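Local coordinates for CELL WALL surface anchor family protein (Streptococcus pneumoniae, PDB 2WW8), which serves as the adhesin of the pneumococcal pilus, probably attaching the bacterium to host cells through an integrin-like domain carried on immunoglobulin-like and CNA_B-type domains, at residues Y151-K162 with A174-R182; I184-Y194 with G205-K213. All coordinates share one frame; numbering follows the deposited sequence. Where two conformers were deposited one is given.

Interaction 1: residues Y151-K162 with A174-R182; sequences YPDVQTPYQIIK and ALNPNPYER
An antiparallel pairing of strand 157-162 with 174-178 joins these segments at one end, and at the other Arg182 reaches back to the loop that begins at Tyr151. Arg182 runs out straight, CG opposite the backbone N (chi1 -170°), and lays its guanidinium on the Tyr151 ring. The planes lie 11° apart and Arg182 CZ sits 3.5 Å from the centroid of the Tyr151 ring, a stacked cation-pi contact; Tyr158 CD1 covers the opposite face. Asp153 takes the arginine end-on: Arg182 NH1 donates to Asp153 OD2 at 2.8 Å on its syn lone pair, and Arg182 NH2 to Asp153 OD1 at 2.9 Å. Asp153 OD1 also accepts Val154 N, while the backbone N and O of Asp712 bond Asp153 OD2 and Arg182 NH1 in turn. Ile161 and Asn176 form a hydrogen-bonded pair, Ile161 N meeting Asn176 O at 2.7 Å and Asn176 N meeting Ile161 O at 2.8 Å. Ile160 and Leu175 are buried on the face they share with Pro177 and cross at about a right angle, Ile160 CG2 pressed to 3.3 Å from Leu175 CB. On the other face Ile161 CD1 rests 3.8 Å from Asn178 CB. A water bridges Gln159 N and Asn178 O.

Interaction 2: residues I184-Y194 with G205-K213; sequences IPEGTLSKRIY and GIELTVSGK
Ile193 and Ile206 meet on the apolar face of these two strands, CG1 of the first 3.7 Å from CD1 of the second. Lys191 lies beside Leu208, its stem stretched out because the chain leaves with CG anti to N (chi1 -173°), and Lys191 CG is 3.9 Å from Leu208 CD1. This is the densely packed side: Leu208 and Val210 touch Ile598 of strand 593-601, and Phe713 touches Leu189 and Val210. Lys191 NZ is covalently linked to Asn695 CG, an isopeptide bond of the kind that braces Gram-positive pilins; the amide NZ also hydrogen-bonds Thr698 OG1. The two segments belong to an antiparallel beta hairpin, strands 187-196 and 203-218, in regular register from Thr188-Ser211 to Ile193-Ile206. The other face is polar and wetter. Thr188 OG1 and Ser211 OG share a 2.7 Å hydrogen bond, and a water links Thr188 OG1 to Thr209 OG1. Another water joins Ser190 OG to the backbone O and OE1 of Glu207. Arg192 NE reaches Glu207 OE1 at 3.0 Å from above the carboxylate plane, the flat groups turned 46° apart; the second bond, NH2 to OE2, is weak at 3.4 Å. Tyr194 CB lies over one guanidinium face, and Tyr194 CD1 lies 3.6 Å from Glu207 CB. At the far end Lys213 reaches the type I turn Ile184-Gly187, which its own backbone bonds close; the lysine bends at chi3 (-59°) to bring Lys213 NZ 3.0 Å from Pro185 O, and a water joins NZ to Ile184 O.

In the fold
Interactions 1 and 2 meet edge to edge: strand 171-184, which supplies 174-182, leads through a tight turn into strand 187-196 and pairs with it. Asn176 OD1 takes the N-H of Ile193, and Arg182 N reaches Leu189 O, so residues of interaction 1 also hold the first strand of interaction 2. The hairpin contact is the more buried, with an unbroken register and one apolar face turned toward strand 593-601. Interaction 1 is only partly buried; its strand pairing is short, and a separate part of it rests on a charged and aromatic group near the surface. Water enters both, bridging polar groups.

Interaction 1: residues Y151-K162 with A174-R182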
loop_
_atom_site.group_PDB
_atom_site.type_symbol
_atom_site.label_atom_id
_atom_site.label_comp_id
_atom_site.label_asym_id
_atom_site.label_seq_id
_atom_site.Cartn_x
_atom_site.Cartn_y
_atom_site.Cartn_z
ATOM N N TYR A 151 8.132 -17.714 0.888
ATOM C CA TYR A 151 9.314 -16.915 1.236
ATOM C C TYR A 151 10.476 -17.831 1.490
ATOM O O TYR A 151 10.389 -18.702 2.358
ATOM C CB TYR A 151 9.084 -16.068 2.480
ATOM C CG TYR A 151 8.199 -14.862 2.251
ATOM C CD1 TYR A 151 8.618 -13.835 1.399
ATOM C CD2 TYR A 151 6.999 -14.703 2.929
ATOM C CE1 TYR A 151 7.846 -12.737 1.183
ATOM C CE2 TYR A 151 6.210 -13.556 2.732
ATOM C CZ TYR A 151 6.669 -12.569 1.883
ATOM O OH TYR A 151 5.887 -11.448 1.665
ATOM N N PRO A 152 11.563 -17.664 0.728
ATOM C CA PRO A 152 12.676 -18.604 0.979
ATOM C C PRO A 152 13.268 -18.496 2.390
ATOM O O PRO A 152 13.579 -19.537 2.924
ATOM C CB PRO A 152 13.729 -18.189 -0.045
ATOM C CG PRO A 152 12.857 -17.678 -1.201
ATOM C CD PRO A 152 11.755 -16.899 -0.514
ATOM N N ASP A 153 13.398 -17.287 2.944
ATOM C CA ASP A 153 14.159 -17.039 4.149
ATOM C C ASP A 153 13.627 -17.862 5.337
ATOM O O ASP A 153 14.405 -18.484 6.054
ATOM C CB ASP A 153 14.191 -15.571 4.570
ATOM C CG ASP A 153 12.843 -14.811 4.408
ATOM O OD1 ASP A 153 11.714 -15.354 4.407
ATOM O OD2 ASP A 153 12.907 -13.575 4.352
ATOM N N VAL A 154 12.316 -17.824 5.550
ATOM C CA VAL A 154 11.708 -18.548 6.676
ATOM C C VAL A 154 10.623 -19.493 6.200
ATOM O O VAL A 154 9.971 -20.126 7.026
ATOM C CB VAL A 154 11.207 -17.625 7.809
ATOM C CG1 VAL A 154 12.373 -16.806 8.357
ATOM C CG2 VAL A 154 10.069 -16.713 7.276
ATOM N N GLN A 155 10.460 -19.654 4.890
ATOM C CA GLN A 155 9.767 -20.824 4.380
ATOM C C GLN A 155 8.254 -20.789 4.645
ATOM O O GLN A 155 7.667 -21.849 4.801
ATOM C CB GLN A 155 10.332 -22.103 5.017
ATOM C CG GLN A 155 11.747 -22.441 4.603
ATOM C CD GLN A 155 11.815 -23.004 3.203
ATOM O OE1 GLN A 155 11.557 -24.192 2.974
ATOM N NE2 GLN A 155 12.134 -22.140 2.246
ATOM N N THR A 156 7.642 -19.606 4.684
ATOM C CA THR A 156 6.204 -19.504 4.929
ATOM C C THR A 156 5.422 -19.092 3.665
ATOM O O THR A 156 5.943 -18.336 2.839
ATOM C CB THR A 156 5.931 -18.501 6.076
ATOM O OG1 THR A 156 6.403 -17.218 5.663
ATOM C CG2 THR A 156 6.610 -18.919 7.404
ATOM N N PRO A 157 4.190 -19.625 3.469
ATOM C CA PRO A 157 3.413 -19.324 2.245
ATOM C C PRO A 157 2.891 -17.893 2.220
ATOM O O PRO A 157 2.650 -17.298 3.262
ATOM C CB PRO A 157 2.234 -20.320 2.277
ATOM C CG PRO A 157 2.074 -20.645 3.779
ATOM C CD PRO A 157 3.489 -20.549 4.381
ATOM N N TYR A 158 2.741 -17.288 1.051
ATOM C CA TYR A 158 1.977 -16.036 1.053
ATOM C C TYR A 158 0.989 -16.171 -0.087
ATOM O O TYR A 158 1.334 -16.874 -1.043
ATOM C CB TYR A 158 2.868 -14.817 0.830
ATOM C CG TYR A 158 3.849 -14.824 -0.333
ATOM C CD1 TYR A 158 5.162 -15.302 -0.180
ATOM C CD2 TYR A 158 3.474 -14.375 -1.587
ATOM C CE1 TYR A 158 6.091 -15.272 -1.263
ATOM C CE2 TYR A 158 4.373 -14.378 -2.671
ATOM C CZ TYR A 158 5.685 -14.804 -2.499
ATOM O OH TYR A 158 6.596 -14.782 -3.551
ATOM N N GLN A 159 -0.158 -15.493 0.005
ATOM C CA GLN A 159 -1.202 -15.562 -0.999
ATOM C C GLN A 159 -0.893 -14.710 -2.236
ATOM O O GLN A 159 -0.103 -13.761 -2.188
ATOM C CB GLN A 159 -2.551 -15.165 -0.395
ATOM C CG GLN A 159 -2.862 -15.797 0.978
ATOM C CD GLN A 159 -2.812 -17.327 0.993
ATOM O OE1 GLN A 159 -3.529 -18.006 0.218
ATOM N NE2 GLN A 159 -1.949 -17.878 1.876
ATOM N N ILE A 160 -1.531 -15.061 -3.350
ATOM C CA ILE A 160 -1.287 -14.460 -4.652
ATOM C C ILE A 160 -2.648 -14.125 -5.217
ATOM O O ILE A 160 -3.481 -15.025 -5.263
ATOM C CB ILE A 160 -0.710 -15.516 -5.638
ATOM C CG1 ILE A 160 0.712 -15.936 -5.286
ATOM C CG2 ILE A 160 -0.710 -15.023 -7.055
ATOM C CD1 ILE A 160 1.616 -14.731 -4.943
ATOM N N ILE A 161 -2.876 -12.891 -5.675
ATOM C CA ILE A 161 -4.155 -12.437 -6.224
ATOM C C ILE A 161 -4.047 -11.738 -7.583
ATOM O O ILE A 161 -3.013 -11.154 -7.950
ATOM C CB ILE A 161 -4.893 -11.487 -5.284
ATOM C CG1 ILE A 161 -4.073 -10.200 -5.116
ATOM C CG2 ILE A 161 -5.217 -12.230 -3.973
ATOM C CD1 ILE A 161 -4.851 -9.100 -4.394
ATOM N N LYS A 162 -5.157 -11.797 -8.313
ATOM C CA LYS A 162 -5.262 -11.184 -9.629
ATOM C C LYS A 162 -5.116 -9.677 -9.591
ATOM O O LYS A 162 -5.614 -8.976 -8.683
ATOM C CB LYS A 162 -6.582 -11.621 -10.280
ATOM C CG LYS A 162 -6.636 -13.125 -10.505
ATOM C CD LYS A 162 -8.018 -13.589 -11.047
ATOM C CE LYS A 162 -8.271 -15.046 -10.696
ATOM N NZ LYS A 162 -9.462 -15.553 -11.452
ATOM N N ALA A 174 -1.930 -11.197 -14.864
ATOM C CA ALA A 174 -0.938 -10.848 -13.848
ATOM C C ALA A 174 -1.478 -11.035 -12.442
ATOM O O ALA A 174 -2.692 -10.853 -12.221
ATOM C CB ALA A 174 -0.481 -9.412 -14.029
ATOM N N LEU A 175 -0.548 -11.368 -11.540
ATOM C CA LEU A 175 -0.781 -11.685 -10.114
ATOM C C LEU A 175 0.199 -10.930 -9.212
ATOM O O LEU A 175 1.413 -10.860 -9.498
ATOM C CB LEU A 175 -0.658 -13.192 -9.787
ATOM C CG LEU A 175 -1.451 -14.160 -10.699
ATOM C CD1 LEU A 175 -1.030 -15.605 -10.502
ATOM C CD2 LEU A 175 -2.967 -14.027 -10.543
ATOM N N ASN A 176 -0.347 -10.403 -8.119
ATOM C CA ASN A 176 0.438 -9.767 -7.091
ATOM C C ASN A 176 0.356 -10.624 -5.827
ATOM O O ASN A 176 -0.650 -11.305 -5.586
ATOM C CB ASN A 176 -0.105 -8.375 -6.769
ATOM C CG ASN A 176 0.605 -7.274 -7.554
ATOM O OD1 ASN A 176 1.740 -7.439 -8.039
ATOM N ND2 ASN A 176 -0.067 -6.127 -7.684
ATOM N N PRO A 177 1.411 -10.548 -5.016
ATOM C CA PRO A 177 1.336 -11.067 -3.664
ATOM C C PRO A 177 0.300 -10.261 -2.913
ATOM O O PRO A 177 0.120 -9.055 -3.183
ATOM C CB PRO A 177 2.693 -10.714 -3.046
ATOM C CG PRO A 177 3.365 -9.794 -4.018
ATOM C CD PRO A 177 2.749 -10.012 -5.368
ATOM N N ASN A 178 -0.300 -10.925 -1.920
ATOM C CA ASN A 178 -1.218 -10.258 -1.028
ATOM C C ASN A 178 -1.135 -10.735 0.417
ATOM O O ASN A 178 -1.350 -11.921 0.673
ATOM C CB ASN A 178 -2.647 -10.434 -1.546
ATOM C CG ASN A 178 -3.646 -9.592 -0.766
ATOM O OD1 ASN A 178 -3.525 -8.370 -0.718
ATOM N ND2 ASN A 178 -4.633 -10.241 -0.159
ATOM N N PRO A 179 -0.846 -9.818 1.365
ATOM C CA PRO A 179 -0.433 -8.443 1.039
ATOM C C PRO A 179 0.916 -8.315 0.353
ATOM O O PRO A 179 1.735 -9.239 0.435
ATOM C CB PRO A 179 -0.399 -7.740 2.408
ATOM C CG PRO A 179 -0.296 -8.759 3.375
ATOM C CD PRO A 179 -1.063 -9.970 2.814
ATOM N N TYR A 180 1.155 -7.161 -0.275
ATOM C CA TYR A 180 2.319 -6.993 -1.109
ATOM C C TYR A 180 3.361 -6.357 -0.196
ATOM O O TYR A 180 4.526 -6.360 -0.532
ATOM C CB TYR A 180 2.033 -6.194 -2.398
ATOM C CG TYR A 180 1.708 -4.720 -2.252
ATOM C CD1 TYR A 180 0.388 -4.285 -2.102
ATOM C CD2 TYR A 180 2.743 -3.764 -2.260
ATOM C CE1 TYR A 180 0.092 -2.916 -1.984
ATOM C CE2 TYR A 180 2.485 -2.391 -2.080
ATOM C CZ TYR A 180 1.143 -1.991 -1.955
ATOM O OH TYR A 180 0.887 -0.661 -1.805
ATOM N N GLU A 181 2.930 -5.831 0.945
ATOM C CA GLU A 181 3.830 -5.329 1.961
ATOM C C GLU A 181 4.044 -6.334 3.114
ATOM O O GLU A 181 3.084 -6.858 3.685
ATOM C CB GLU A 181 3.297 -3.980 2.432
ATOM C CG GLU A 181 4.142 -3.396 3.576
ATOM C CD GLU A 181 3.807 -1.907 3.833
ATOM O OE1 GLU A 181 2.916 -1.624 4.668
ATOM O OE2 GLU A 181 4.423 -1.017 3.184
ATOM N N ARG A 182 5.304 -6.605 3.438
ATOM C CA ARG A 182 5.708 -7.554 4.455
ATOM C C ARG A 182 6.320 -6.830 5.664
ATOM O O ARG A 182 7.270 -6.034 5.533
ATOM C CB ARG A 182 6.745 -8.516 3.833
ATOM C CG ARG A 182 7.089 -9.728 4.702
ATOM C CD ARG A 182 8.309 -10.452 4.103
ATOM N NE ARG A 182 8.426 -11.779 4.739
ATOM C CZ ARG A 182 9.507 -12.558 4.685
ATOM N NH1 ARG A 182 10.592 -12.105 4.082
ATOM N NH2 ARG A 182 9.530 -13.744 5.280
HETATM O O HOH W 1 3.280 -11.201 2.643
HETATM O O HOH W 2 7.213 -14.611 6.783
HETATM O O HOH W 3 -0.410 -13.792 2.318
#

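Interaction 2: residues I184-Y194 with G205-K213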
loop_
_atom_site.group_PDB
_atom_site.type_symbol
_atom_site.label_atom_id
_atom_site.label_comp_id
_atom_site.label_asym_id
_atom_site.label_seq_id
_atom_site.Cartn_x
_atom_site.Cartn_y
_atom_site.Cartn_z
ATOM N N ILE A 184 8.874 -6.857 8.628
ATOM C CA ILE A 184 10.094 -7.495 9.037
ATOM C C ILE A 184 10.662 -6.853 10.291
ATOM O O ILE A 184 10.224 -5.756 10.686
ATOM C CB ILE A 184 11.165 -7.447 7.899
ATOM C CG1 ILE A 184 11.409 -5.998 7.447
ATOM C CG2 ILE A 184 10.759 -8.359 6.836
ATOM C CD1 ILE A 184 12.579 -5.814 6.462
ATOM N N PRO A 185 11.625 -7.527 10.942
ATOM C CA PRO A 185 12.117 -6.954 12.213
ATOM C C PRO A 185 12.704 -5.566 11.968
ATOM O O PRO A 185 12.627 -4.745 12.837
ATOM C CB PRO A 185 13.236 -7.933 12.622
ATOM C CG PRO A 185 12.745 -9.254 12.130
ATOM C CD PRO A 185 12.185 -8.873 10.705
ATOM N N GLU A 186 13.253 -5.294 10.782
ATOM C CA GLU A 186 13.873 -4.011 10.481
ATOM C C GLU A 186 12.898 -2.934 9.987
ATOM O O GLU A 186 13.292 -1.777 9.754
ATOM C CB GLU A 186 15.005 -4.219 9.476
ATOM C CG GLU A 186 16.137 -5.020 10.004
ATOM C CD GLU A 186 15.887 -6.545 9.927
ATOM O OE1 GLU A 186 14.946 -6.997 9.254
ATOM O OE2 GLU A 186 16.671 -7.286 10.551
ATOM N N GLY A 187 11.627 -3.288 9.799
ATOM C CA GLY A 187 10.649 -2.301 9.297
ATOM C C GLY A 187 9.654 -2.969 8.393
ATOM O O GLY A 187 8.956 -3.870 8.829
ATOM N N THR A 188 9.560 -2.538 7.143
ATOM C CA THR A 188 8.676 -3.228 6.209
ATOM C C THR A 188 9.357 -3.241 4.824
ATOM O O THR A 188 10.265 -2.445 4.558
ATOM C CB THR A 188 7.347 -2.458 6.066
ATOM O OG1 THR A 188 7.620 -1.267 5.331
ATOM C CG2 THR A 188 6.708 -2.097 7.447
ATOM N N LEU A 189 8.942 -4.153 3.948
ATOM C CA LEU A 189 9.388 -4.109 2.583
ATOM C C LEU A 189 8.176 -4.472 1.730
ATOM O O LEU A 189 7.179 -5.010 2.265
ATOM C CB LEU A 189 10.640 -4.985 2.297
ATOM C CG LEU A 189 10.576 -6.469 2.690
ATOM C CD1 LEU A 189 9.660 -7.200 1.694
ATOM C CD2 LEU A 189 11.948 -7.169 2.698
ATOM N N SER A 190 8.256 -4.150 0.431
ATOM C CA SER A 190 7.110 -4.403 -0.452
ATOM C C SER A 190 7.553 -4.528 -1.881
ATOM O O SER A 190 8.511 -3.897 -2.292
ATOM C CB SER A 190 5.994 -3.354 -0.297
ATOM O OG SER A 190 6.313 -2.147 -0.991
ATOM N N LYS A 191 6.837 -5.341 -2.643
ATOM C CA LYS A 191 7.062 -5.513 -4.071
ATOM C C LYS A 191 5.740 -5.815 -4.752
ATOM O O LYS A 191 4.950 -6.664 -4.282
ATOM C CB LYS A 191 8.016 -6.667 -4.327
ATOM C CG LYS A 191 8.369 -6.716 -5.843
ATOM C CD LYS A 191 9.619 -7.555 -6.086
ATOM C CE LYS A 191 9.754 -7.714 -7.587
ATOM N NZ LYS A 191 10.734 -8.792 -7.834
ATOM N N ARG A 192 5.434 -5.116 -5.843
ATOM C CA ARG A 192 4.176 -5.391 -6.559
ATOM C C ARG A 192 4.256 -4.889 -7.997
ATOM O O ARG A 192 5.104 -4.075 -8.333
ATOM C CB ARG A 192 2.981 -4.723 -5.837
ATOM C CG ARG A 192 3.043 -3.187 -5.825
ATOM C CD ARG A 192 1.695 -2.597 -5.503
ATOM N NE ARG A 192 1.841 -1.132 -5.405
ATOM C CZ ARG A 192 0.851 -0.256 -5.507
ATOM N NH1 ARG A 192 -0.381 -0.721 -5.663
ATOM N NH2 ARG A 192 1.066 1.065 -5.440
ATOM N N ILE A 193 3.350 -5.361 -8.835
ATOM C CA ILE A 193 3.060 -4.679 -10.092
ATOM C C ILE A 193 2.140 -3.547 -9.618
ATOM O O ILE A 193 1.130 -3.812 -8.952
ATOM C CB ILE A 193 2.367 -5.645 -11.110
ATOM C CG1 ILE A 193 3.337 -6.733 -11.607
ATOM C CG2 ILE A 193 1.834 -4.859 -12.337
ATOM C CD1 ILE A 193 2.615 -7.976 -12.100
ATOM N N TYR A 194 2.493 -2.284 -9.893
ATOM C CA TYR A 194 1.608 -1.176 -9.483
ATOM C C TYR A 194 0.830 -0.542 -10.641
ATOM O O TYR A 194 -0.063 0.298 -10.450
ATOM C CB TYR A 194 2.368 -0.079 -8.740
ATOM C CG TYR A 194 3.243 0.776 -9.645
ATOM C CD1 TYR A 194 4.441 0.301 -10.155
ATOM C CD2 TYR A 194 2.844 2.068 -9.972
ATOM C CE1 TYR A 194 5.235 1.093 -10.966
ATOM C CE2 TYR A 194 3.585 2.875 -10.782
ATOM C CZ TYR A 194 4.780 2.387 -11.260
ATOM O OH TYR A 194 5.517 3.216 -12.050
ATOM N N GLY A 205 4.582 -1.891 -14.863
ATOM C CA GLY A 205 5.432 -1.195 -13.907
ATOM C C GLY A 205 5.566 -1.939 -12.579
ATOM O O GLY A 205 4.551 -2.429 -12.059
ATOM N N ILE A 206 6.787 -1.980 -12.039
ATOM C CA ILE A 206 7.098 -2.692 -10.823
ATOM C C ILE A 206 7.519 -1.647 -9.785
ATOM O O ILE A 206 8.253 -0.716 -10.105
ATOM C CB ILE A 206 8.288 -3.673 -11.014
ATOM C CG1 ILE A 206 8.022 -4.632 -12.181
ATOM C CG2 ILE A 206 8.412 -4.527 -9.774
ATOM C CD1 ILE A 206 6.822 -5.499 -11.965
ATOM N N GLU A 207 7.067 -1.840 -8.551
ATOM C CA GLU A 207 7.408 -0.977 -7.417
ATOM C C GLU A 207 7.915 -1.818 -6.246
ATOM O O GLU A 207 7.240 -2.784 -5.870
ATOM C CB GLU A 207 6.136 -0.220 -6.980
ATOM C CG GLU A 207 6.288 0.618 -5.692
ATOM C CD GLU A 207 4.919 0.836 -5.064
ATOM O OE1 GLU A 207 4.426 -0.030 -4.261
ATOM O OE2 GLU A 207 4.358 1.894 -5.432
ATOM N N LEU A 208 9.024 -1.393 -5.629
ATOM C CA LEU A 208 9.639 -1.951 -4.408
ATOM C C LEU A 208 9.716 -0.792 -3.432
ATOM O O LEU A 208 10.029 0.319 -3.848
ATOM C CB LEU A 208 11.061 -2.476 -4.666
ATOM C CG LEU A 208 11.198 -3.857 -5.315
ATOM C CD1 LEU A 208 10.763 -3.843 -6.780
ATOM C CD2 LEU A 208 12.644 -4.366 -5.132
ATOM N N THR A 209 9.389 -1.066 -2.165
ATOM C CA THR A 209 9.587 -0.084 -1.123
ATOM C C THR A 209 10.286 -0.756 0.068
ATOM O O THR A 209 10.213 -1.982 0.212
ATOM C CB THR A 209 8.291 0.585 -0.641
ATOM O OG1 THR A 209 7.539 -0.297 0.206
ATOM C CG2 THR A 209 7.414 1.101 -1.781
ATOM N N VAL A 210 10.957 0.067 0.889
ATOM C CA VAL A 210 11.631 -0.388 2.089
ATOM C C VAL A 210 11.453 0.753 3.091
ATOM O O VAL A 210 11.630 1.913 2.748
ATOM C CB VAL A 210 13.134 -0.649 1.859
ATOM C CG1 VAL A 210 13.772 -1.029 3.195
ATOM C CG2 VAL A 210 13.320 -1.827 0.868
ATOM N N SER A 211 11.064 0.407 4.310
ATOM C CA SER A 211 10.958 1.390 5.381
ATOM C C SER A 211 11.697 0.818 6.574
ATOM O O SER A 211 11.726 -0.419 6.782
ATOM C CB SER A 211 9.496 1.653 5.701
ATOM O OG SER A 211 9.037 0.643 6.566
ATOM N N GLY A 212 12.359 1.700 7.322
ATOM C CA GLY A 212 13.222 1.263 8.428
ATOM C C GLY A 212 12.583 1.366 9.811
ATOM O O GLY A 212 11.362 1.626 9.990
ATOM N N LYS A 213 13.441 1.188 10.804
ATOM C CA LYS A 213 13.026 1.249 12.193
ATOM C C LYS A 213 14.154 1.901 13.007
ATOM O O LYS A 213 15.338 1.590 12.828
ATOM C CB LYS A 213 12.726 -0.163 12.723
ATOM C CG LYS A 213 12.234 -0.192 14.183
ATOM C CD LYS A 213 11.788 -1.579 14.638
ATOM C CE LYS A 213 10.639 -2.168 13.783
ATOM N NZ LYS A 213 10.277 -3.585 14.197
HETATM O O HOH W 4 8.547 -5.868 13.332
HETATM O O HOH W 5 8.236 -3.793 11.651
HETATM O O HOH W 6 7.416 -0.978 2.704
HETATM O O HOH W 7 5.727 -2.055 -3.505
#